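Local coordinates for protein molybdopterin adenylyltransferase (Helicobacter pylori, PDB 4XCW) that probably activates molybdopterin by transferring an adenylyl group to it from ATP, a late step in molybdenum cofactor biosynthesis, at residues Val10-Asp15 and Tyr46-Asp51; Gln95-Gly100 and Arg120-Ile125; Gln4-Gly9 and Asn40-His45. All blocks are in the same frame, centred on the assembly; numbering follows the deposited sequence.

Contacts 3 and 1 are two halves of one parallel strand pair: strand 6-13 runs beside strand 42-49, contact 3 at its start and contact 1 at its C-terminal end, their centres about 19 Å apart. They meet where Val10 N lies 2.8 Å from His45 O, a probable hydrogen bond, and their segments alternate along the chain around helix 25-37. Contact 2 comes later, pairing strand 96-97 with strand 123-126 at the other margin of the same six-stranded mixed sheet, about 19 Å from contact 1 and 21 Å from contact 3, centre to centre. The contacts therefore lie at the two outer edges of the sheet within one chain, and contact 2 faces the neighbouring subunits of the trimer.

Contact 1: Val10-Asp15 and Tyr46-Asp51; sequences VLSASD and YEIVAD
Val49 N binds Ser12 O at 2.7 Å, nearly straight, where the two strands run parallel, and Ser14 N closes on Val49 O. Beyond it Asp15 OD1 takes the backbone N-H of Asp51 at 3.0 Å on its syn side, the donor 34° out of the carboxylate plane, while Asp15 OD2 forms a salt bridge with Arg83. The Asp15 and Asp51 side chains cross at about a right angle, their carboxylate planes 82° apart and OD2 to OD2 only 3.4 Å; Arg83, which also touches Asp51, probably offsets the repulsion. A water lies within hydrogen-bonding distance of both Ala13 O and Asp51 OD1.

On the face of Leu11 and Val49, Leu11 CD1 packs against Val49 CG2 in one of the two conformers of Leu11. Helix 53-66 covers this face, its Ser59 and Lys62 holding the Glu47 carboxylate. On the other face the Tyr46 ring lies beside Val10, with Val10 CG1 3.8 Å from Tyr46 CD1; Tyr46 CG is anti to its own backbone N (chi1 173°), and Tyr46 OH reaches Ser12 CB.

Two neighbouring parallel strands linked through helix 25-37 and opening into loops at their C-terminal ends are the beta-alpha-beta crossover of an alpha/beta sheet.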
loop_
_atom_site.group_PDB
_atom_site.type_symbol
_atom_site.label_atom_id
_atom_site.label_comp_id
_atom_site.label_asym_id
_atom_site.label_seq_id
_atom_site.Cartn_x
_atom_site.Cartn_y
_atom_site.Cartn_z
ATOM N N VAL B 10 8.949 -0.896 23.777
ATOM C CA VAL B 10 9.833 -0.075 22.956
ATOM C C VAL B 10 11.000 -0.948 22.525
ATOM O O VAL B 10 11.832 -1.332 23.343
ATOM C CB VAL B 10 10.340 1.161 23.708
ATOM C CG1 VAL B 10 11.165 2.066 22.778
ATOM C CG2 VAL B 10 9.172 1.929 24.301
ATOM N N LEU B 11 11.049 -1.264 21.238
ATOM C CA LEU B 11 12.052 -2.167 20.707
ATOM C C LEU B 11 13.036 -1.443 19.793
ATOM O O LEU B 11 12.664 -0.999 18.714
ATOM C CB LEU B 11 11.375 -3.306 19.947
ATOM C CG LEU B 11 12.317 -4.403 19.472
ATOM C CD1 LEU B 11 13.096 -4.893 20.663
ATOM C CD2 LEU B 11 11.546 -5.542 18.826
ATOM N N SER B 12 14.288 -1.329 20.226
ATOM C CA SER B 12 15.321 -0.743 19.379
ATOM C C SER B 12 16.080 -1.841 18.650
ATOM O O SER B 12 16.716 -2.683 19.280
ATOM C CB SER B 12 16.290 0.111 20.199
ATOM O OG SER B 12 17.369 0.553 19.389
ATOM N N ALA B 13 15.988 -1.840 17.324
ATOM C CA ALA B 13 16.715 -2.797 16.501
ATOM C C ALA B 13 18.045 -2.188 16.113
ATOM O O ALA B 13 18.085 -1.164 15.430
ATOM C CB ALA B 13 15.918 -3.172 15.265
ATOM N N SER B 14 19.132 -2.814 16.548
ATOM C CA SER B 14 20.458 -2.233 16.362
ATOM C C SER B 14 21.566 -3.261 16.542
ATOM O O SER B 14 21.518 -4.076 17.460
ATOM C CB SER B 14 20.661 -1.075 17.340
ATOM O OG SER B 14 21.996 -0.595 17.305
ATOM N N ASP B 15 22.566 -3.216 15.666
ATOM C CA ASP B 15 23.716 -4.103 15.789
ATOM C C ASP B 15 24.744 -3.517 16.753
ATOM O O ASP B 15 25.764 -4.145 17.042
ATOM C CB ASP B 15 24.354 -4.358 14.419
ATOM C CG ASP B 15 23.514 -5.273 13.542
ATOM O OD1 ASP B 15 22.779 -6.120 14.096
ATOM O OD2 ASP B 15 23.597 -5.153 12.299
ATOM N N TYR B 46 11.439 -1.780 27.527
ATOM C CA TYR B 46 12.434 -1.407 26.529
ATOM C C TYR B 46 13.470 -2.504 26.335
ATOM O O TYR B 46 13.961 -3.081 27.302
ATOM C CB TYR B 46 13.121 -0.103 26.939
ATOM C CG TYR B 46 14.296 0.293 26.069
ATOM C CD1 TYR B 46 14.101 0.781 24.782
ATOM C CD2 TYR B 46 15.601 0.196 26.542
ATOM C CE1 TYR B 46 15.172 1.155 23.988
ATOM C CE2 TYR B 46 16.678 0.569 25.754
ATOM C CZ TYR B 46 16.455 1.047 24.477
ATOM O OH TYR B 46 17.518 1.421 23.686
ATOM N N GLU B 47 13.794 -2.788 25.078
ATOM C CA GLU B 47 14.806 -3.782 24.747
ATOM C C GLU B 47 15.583 -3.364 23.513
ATOM O O GLU B 47 15.005 -2.856 22.553
ATOM C CB GLU B 47 14.173 -5.154 24.505
ATOM C CG GLU B 47 13.759 -5.888 25.759
ATOM C CD GLU B 47 13.404 -7.337 25.489
ATOM O OE1 GLU B 47 13.077 -8.054 26.457
ATOM O OE2 GLU B 47 13.455 -7.757 24.312
ATOM N N ILE B 48 16.891 -3.578 23.551
ATOM C CA ILE B 48 17.736 -3.412 22.380
ATOM C C ILE B 48 17.986 -4.787 21.783
ATOM O O ILE B 48 18.460 -5.687 22.471
ATOM C CB ILE B 48 19.081 -2.742 22.721
ATOM C CG1 ILE B 48 18.852 -1.460 23.520
ATOM C CG2 ILE B 48 19.875 -2.453 21.451
ATOM C CD1 ILE B 48 20.130 -0.698 23.834
ATOM N N VAL B 49 17.664 -4.947 20.508
ATOM C CA VAL B 49 17.787 -6.242 19.850
ATOM C C VAL B 49 18.588 -6.122 18.553
ATOM O O VAL B 49 18.422 -5.164 17.798
ATOM C CB VAL B 49 16.389 -6.842 19.572
ATOM C CG1 VAL B 49 16.484 -8.109 18.738
ATOM C CG2 VAL B 49 15.695 -7.136 20.885
ATOM N N ALA B 50 19.473 -7.087 18.313
ATOM C CA ALA B 50 20.273 -7.110 17.091
ATOM C C ALA B 50 19.395 -7.222 15.843
ATOM O O ALA B 50 18.247 -7.659 15.915
ATOM C CB ALA B 50 21.272 -8.256 17.139
ATOM N N ASP B 51 19.942 -6.821 14.699
ATOM C CA ASP B 51 19.210 -6.888 13.435
ATOM C C ASP B 51 19.093 -8.320 12.927
ATOM O O ASP B 51 19.464 -8.611 11.788
ATOM C CB ASP B 51 19.892 -6.028 12.367
ATOM C CG ASP B 51 19.584 -4.558 12.519
ATOM O OD1 ASP B 51 18.397 -4.212 12.705
ATOM O OD2 ASP B 51 20.527 -3.744 12.442
HETATM O O HOH W 1 18.795 -1.097 12.737
#

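Contact 2: Gln95-Gly100 and Arg120-Ile125; sequences QKMLPG and RQSAGI
Gln95 N donates to Ile125 O at 2.8 Å, and Ile125 N returns a bond of 2.7 Å to Lys96 O, two backbone links to a single residue. A third, Leu98 N to Ala123 O, is nearly straight at the hydrogen, yet the donor sits 32° off the carbonyl plane. Water bridges the pair further on, donating to Leu98 O and weakly accepting from Ala123 N.

With Gln95 and Lys96 both opposite Ile125, this is a classic beta bulge, set in the short antiparallel strand pair at the margin of the mixed sheet. Next to it Met97 and Gly124 form a non-hydrogen-bonded pair, their CA atoms just 3.9 Å apart.

Among the side chains, Met97 bends at CG and again at SD (chi2 -60°, chi3 -70°), which carries CE over to Ala123 O at 3.3 Å and close to Ser122 OG. Gly124 has no side chain, and Met97 SD lies 4.1 Å from its CA. On the side of Ile125, Leu98 CD1 meets Ile125 CD1 at 3.8 Å, with Leu130 and Cys155 packed against both.

Contacts between subunits add to this: Met97 O accepts from Arg120 NE of the second subunit, and Leu98 packs on Leu118 of that subunit.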
loop_
_atom_site.group_PDB
_atom_site.type_symbol
_atom_site.label_atom_id
_atom_site.label_comp_id
_atom_site.label_asym_id
_atom_site.label_seq_id
_atom_site.Cartn_x
_atom_site.Cartn_y
_atom_site.Cartn_z
ATOM N N GLN B 95 -1.217 -10.698 13.058
ATOM C CA GLN B 95 -2.271 -11.465 12.402
ATOM C C GLN B 95 -2.985 -10.651 11.313
ATOM O O GLN B 95 -3.456 -11.206 10.317
ATOM C CB GLN B 95 -3.280 -11.956 13.445
ATOM C CG GLN B 95 -2.656 -12.811 14.538
ATOM C CD GLN B 95 -3.227 -12.516 15.912
ATOM O OE1 GLN B 95 -3.814 -11.457 16.140
ATOM N NE2 GLN B 95 -3.064 -13.458 16.837
ATOM N N LYS B 96 -3.069 -9.342 11.527
ATOM C CA LYS B 96 -3.655 -8.383 10.582
ATOM C C LYS B 96 -2.725 -7.192 10.429
ATOM O O LYS B 96 -2.313 -6.618 11.434
ATOM C CB LYS B 96 -5.004 -7.853 11.070
ATOM C CG LYS B 96 -6.180 -8.797 11.041
ATOM C CD LYS B 96 -7.421 -8.039 11.507
ATOM C CE LYS B 96 -8.694 -8.868 11.390
ATOM N NZ LYS B 96 -8.759 -9.971 12.392
ATOM N N MET B 97 -2.418 -6.785 9.198
ATOM C CA MET B 97 -1.641 -5.563 9.007
ATOM C C MET B 97 -2.575 -4.381 8.744
ATOM O O MET B 97 -3.691 -4.555 8.252
ATOM C CB MET B 97 -0.641 -5.715 7.853
ATOM C CG MET B 97 0.381 -6.827 8.058
ATOM S SD MET B 97 1.396 -6.581 9.536
ATOM C CE MET B 97 2.413 -5.192 9.070
ATOM N N LEU B 98 -2.107 -3.184 9.080
ATOM C CA LEU B 98 -2.880 -1.962 8.881
ATOM C C LEU B 98 -2.128 -1.051 7.919
ATOM O O LEU B 98 -1.339 -0.214 8.350
ATOM C CB LEU B 98 -3.122 -1.258 10.218
ATOM C CG LEU B 98 -3.776 -2.108 11.308
ATOM C CD1 LEU B 98 -3.746 -1.402 12.662
ATOM C CD2 LEU B 98 -5.206 -2.456 10.914
ATOM N N PRO B 99 -2.351 -1.229 6.604
ATOM C CA PRO B 99 -1.611 -0.476 5.586
ATOM C C PRO B 99 -1.772 1.038 5.718
ATOM O O PRO B 99 -0.913 1.774 5.242
ATOM C CB PRO B 99 -2.212 -0.975 4.264
ATOM C CG PRO B 99 -3.499 -1.611 4.626
ATOM C CD PRO B 99 -3.315 -2.167 6.004
ATOM N N GLY B 100 -2.852 1.488 6.347
ATOM C CA GLY B 100 -3.095 2.914 6.508
ATOM C C GLY B 100 -2.029 3.621 7.325
ATOM O O GLY B 100 -1.733 4.796 7.091
ATOM N N ARG B 120 9.848 1.191 4.723
ATOM C CA ARG B 120 8.948 0.054 4.810
ATOM C C ARG B 120 8.278 -0.042 6.180
ATOM O O ARG B 120 7.739 -1.093 6.521
ATOM C CB ARG B 120 9.706 -1.246 4.511
ATOM C CG ARG B 120 10.079 -1.399 3.038
ATOM C CD ARG B 120 11.154 -2.464 2.827
ATOM N NE ARG B 120 10.959 -3.638 3.675
ATOM C CZ ARG B 120 10.095 -4.615 3.426
ATOM N NH1 ARG B 120 9.321 -4.569 2.352
ATOM N NH2 ARG B 120 9.996 -5.640 4.261
ATOM N N GLN B 121 8.309 1.044 6.954
ATOM C CA GLN B 121 7.631 1.084 8.259
ATOM C C GLN B 121 6.181 0.694 8.101
ATOM O O GLN B 121 5.499 1.192 7.210
ATOM C CB GLN B 121 7.701 2.471 8.898
ATOM C CG GLN B 121 9.065 2.875 9.413
ATOM C CD GLN B 121 9.160 4.366 9.669
ATOM O OE1 GLN B 121 10.137 5.006 9.278
ATOM N NE2 GLN B 121 8.149 4.928 10.333
ATOM N N SER B 122 5.708 -0.186 8.975
ATOM C CA SER B 122 4.336 -0.667 8.899
ATOM C C SER B 122 3.702 -0.733 10.280
ATOM O O SER B 122 4.308 -0.334 11.274
ATOM C CB SER B 122 4.295 -2.046 8.244
ATOM O OG SER B 122 5.103 -2.961 8.965
ATOM N N ALA B 123 2.481 -1.246 10.334
ATOM C CA ALA B 123 1.807 -1.458 11.604
ATOM C C ALA B 123 0.849 -2.620 11.462
ATOM O O ALA B 123 0.367 -2.905 10.368
ATOM C CB ALA B 123 1.081 -0.213 12.049
ATOM N N GLY B 124 0.594 -3.310 12.569
ATOM C CA GLY B 124 -0.300 -4.448 12.542
ATOM C C GLY B 124 -0.794 -4.823 13.921
ATOM O O GLY B 124 -0.359 -4.261 14.929
ATOM N N ILE B 125 -1.694 -5.795 13.962
ATOM C CA ILE B 125 -2.287 -6.250 15.205
ATOM C C ILE B 125 -1.811 -7.651 15.562
ATOM O O ILE B 125 -1.840 -8.542 14.726
ATOM C CB ILE B 125 -3.821 -6.269 15.113
ATOM C CG1 ILE B 125 -4.350 -4.898 14.702
ATOM C CG2 ILE B 125 -4.429 -6.757 16.430
ATOM C CD1 ILE B 125 -3.945 -3.779 15.655
HETATM O O HOH W 2 1.258 -0.225 7.641
#

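Contact 3: Gln4-Gly9 and Asn40-His45; sequences QTIHIG and NPLEFH
His45 N gives the shortest bond here, 2.7 Å to Ile8 O, and the two strands continue in parallel register with Ile8 N to Glu43 O, Glu43 N to Ile6 O and Ile6 N to Pro41 O. Before the strands begin, the side chain of Asn40 takes over the pairing: ND2 donates to Gln4 O at 2.9 Å, lying in the carbonyl plane, and that acceptor is itself close to the amide plane of Asn40. The same amide also binds the backbone of Tyr163 and Gln165, tying the start of both strands to the C-terminal part of the chain.

On the face of His7, Glu43 and His45, the two imidazoles meet rim to rim, planes 25° apart, with ND1 of His7 and NE2 of His45 hydrogen-bonded at 3.1 Å. The ring of His45 also stacks with Tyr67. Glu43 runs beside His7, pointing the same way, and its OE1 comes within 3.2 Å of His7 CE1, the ring and carboxylate planes 66° apart. Thr5 CG2 rests on Glu43 CG.

The opposite face is mostly apolar. At its start CG1 of Ile6, anti to its own carbonyl carbon (chi1 -56°), lies 3.5 Å from the carboxamide carbon CG of Asn40, while Ile6 CB meets Leu42 CD2. Farther along, Ile8 lies alongside Phe44, its CB 3.8 Å from CD1 of the ring. Helix 25-37 covers this side, Leu34 touching Ile8 and Ser35 reaching both Leu42 and Phe44.

One imidazole must supply the proton between the rings and the other a bare nitrogen, so the protonation of the two rings is probably linked; the carboxylate of Glu43 close to His7 would tend to favour positive charge on that ring.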
loop_
_atom_site.group_PDB
_atom_site.type_symbol
_atom_site.label_atom_id
_atom_site.label_comp_id
_atom_site.label_asym_id
_atom_site.label_seq_id
_atom_site.Cartn_x
_atom_site.Cartn_y
_atom_site.Cartn_z
ATOM N N GLN B 4 -6.554 2.859 33.839
ATOM C CA GLN B 4 -5.797 1.636 33.632
ATOM C C GLN B 4 -4.345 1.945 33.314
ATOM O O GLN B 4 -4.039 2.939 32.653
ATOM C CB GLN B 4 -6.406 0.805 32.507
ATOM C CG GLN B 4 -7.614 0.001 32.925
ATOM C CD GLN B 4 -8.238 -0.742 31.765
ATOM O OE1 GLN B 4 -8.450 -0.177 30.691
ATOM N NE2 GLN B 4 -8.523 -2.023 31.969
ATOM N N THR B 5 -3.452 1.093 33.798
ATOM C CA THR B 5 -2.054 1.171 33.410
ATOM C C THR B 5 -1.900 0.742 31.962
ATOM O O THR B 5 -2.428 -0.294 31.547
ATOM C CB THR B 5 -1.168 0.292 34.301
ATOM O OG1 THR B 5 -1.339 0.682 35.667
ATOM C CG2 THR B 5 0.298 0.443 33.909
ATOM N N ILE B 6 -1.191 1.550 31.188
ATOM C CA ILE B 6 -0.912 1.197 29.804
ATOM C C ILE B 6 0.501 0.649 29.730
ATOM O O ILE B 6 1.454 1.306 30.151
ATOM C CB ILE B 6 -1.068 2.397 28.856
ATOM C CG1 ILE B 6 -2.471 2.998 28.990
ATOM C CG2 ILE B 6 -0.798 1.980 27.407
ATOM C CD1 ILE B 6 -3.593 2.033 28.649
ATOM N N HIS B 7 0.626 -0.573 29.228
ATOM C CA HIS B 7 1.933 -1.176 29.030
ATOM C C HIS B 7 2.399 -0.935 27.605
ATOM O O HIS B 7 1.668 -1.184 26.644
ATOM C CB HIS B 7 1.889 -2.668 29.358
ATOM C CG HIS B 7 1.733 -2.945 30.816
ATOM N ND1 HIS B 7 2.810 -3.100 31.664
ATOM C CD2 HIS B 7 0.629 -3.068 31.590
ATOM C CE1 HIS B 7 2.376 -3.320 32.889
ATOM N NE2 HIS B 7 1.054 -3.305 32.871
ATOM N N ILE B 8 3.614 -0.411 27.479
ATOM C CA ILE B 8 4.137 -0.005 26.182
ATOM C C ILE B 8 5.496 -0.632 25.912
ATOM O O ILE B 8 6.428 -0.472 26.700
ATOM C CB ILE B 8 4.263 1.525 26.086
ATOM C CG1 ILE B 8 2.885 2.170 26.219
ATOM C CG2 ILE B 8 4.897 1.930 24.760
ATOM C CD1 ILE B 8 2.901 3.674 26.080
ATOM N N GLY B 9 5.596 -1.356 24.804
ATOM C CA GLY B 9 6.858 -1.943 24.391
ATOM C C GLY B 9 7.648 -0.984 23.522
ATOM O O GLY B 9 7.093 -0.317 22.651
ATOM N N ASN B 40 -2.569 8.141 31.520
ATOM C CA ASN B 40 -2.478 6.879 32.252
ATOM C C ASN B 40 -1.144 6.706 32.953
ATOM O O ASN B 40 -0.132 7.226 32.491
ATOM C CB ASN B 40 -2.674 5.687 31.307
ATOM C CG ASN B 40 -3.947 5.782 30.500
ATOM O OD1 ASN B 40 -4.041 6.577 29.570
ATOM N ND2 ASN B 40 -4.934 4.959 30.846
ATOM N N PRO B 41 -1.137 5.965 34.070
ATOM C CA PRO B 41 0.148 5.438 34.530
ATOM C C PRO B 41 0.748 4.564 33.436
ATOM O O PRO B 41 0.056 3.713 32.866
ATOM C CB PRO B 41 -0.217 4.624 35.778
ATOM C CG PRO B 41 -1.709 4.456 35.731
ATOM C CD PRO B 41 -2.241 5.633 34.985
ATOM N N LEU B 42 2.017 4.786 33.121
ATOM C CA LEU B 42 2.646 4.066 32.028
ATOM C C LEU B 42 3.757 3.158 32.530
ATOM O O LEU B 42 4.498 3.510 33.451
ATOM C CB LEU B 42 3.201 5.047 30.997
ATOM C CG LEU B 42 2.201 6.045 30.415
ATOM C CD1 LEU B 42 2.890 6.985 29.436
ATOM C CD2 LEU B 42 1.057 5.309 29.745
ATOM N N GLU B 43 3.861 1.982 31.927
ATOM C CA GLU B 43 4.989 1.100 32.179
ATOM C C GLU B 43 5.638 0.763 30.851
ATOM O O GLU B 43 4.996 0.211 29.956
ATOM C CB GLU B 43 4.556 -0.169 32.923
ATOM C CG GLU B 43 4.000 0.105 34.315
ATOM C CD GLU B 43 4.007 -1.119 35.216
ATOM O OE1 GLU B 43 4.616 -2.141 34.834
ATOM O OE2 GLU B 43 3.404 -1.053 36.310
ATOM N N PHE B 44 6.911 1.122 30.720
ATOM C CA PHE B 44 7.636 0.915 29.480
ATOM C C PHE B 44 8.498 -0.339 29.521
ATOM O O PHE B 44 9.209 -0.589 30.495
ATOM C CB PHE B 44 8.503 2.134 29.163
ATOM C CG PHE B 44 7.719 3.335 28.713
ATOM C CD1 PHE B 44 7.271 3.430 27.408
ATOM C CD2 PHE B 44 7.441 4.370 29.590
ATOM C CE1 PHE B 44 6.552 4.535 26.987
ATOM C CE2 PHE B 44 6.725 5.477 29.171
ATOM C CZ PHE B 44 6.280 5.557 27.868
ATOM N N HIS B 45 8.428 -1.123 28.451
ATOM C CA HIS B 45 9.227 -2.334 28.326
ATOM C C HIS B 45 10.214 -2.164 27.186
ATOM O O HIS B 45 9.868 -2.375 26.026
ATOM C CB HIS B 45 8.329 -3.547 28.084
ATOM C CG HIS B 45 7.317 -3.763 29.163
ATOM N ND1 HIS B 45 7.589 -4.484 30.306
ATOM C CD2 HIS B 45 6.036 -3.341 29.281
ATOM C CE1 HIS B 45 6.518 -4.502 31.076
ATOM N NE2 HIS B 45 5.561 -3.816 30.478
#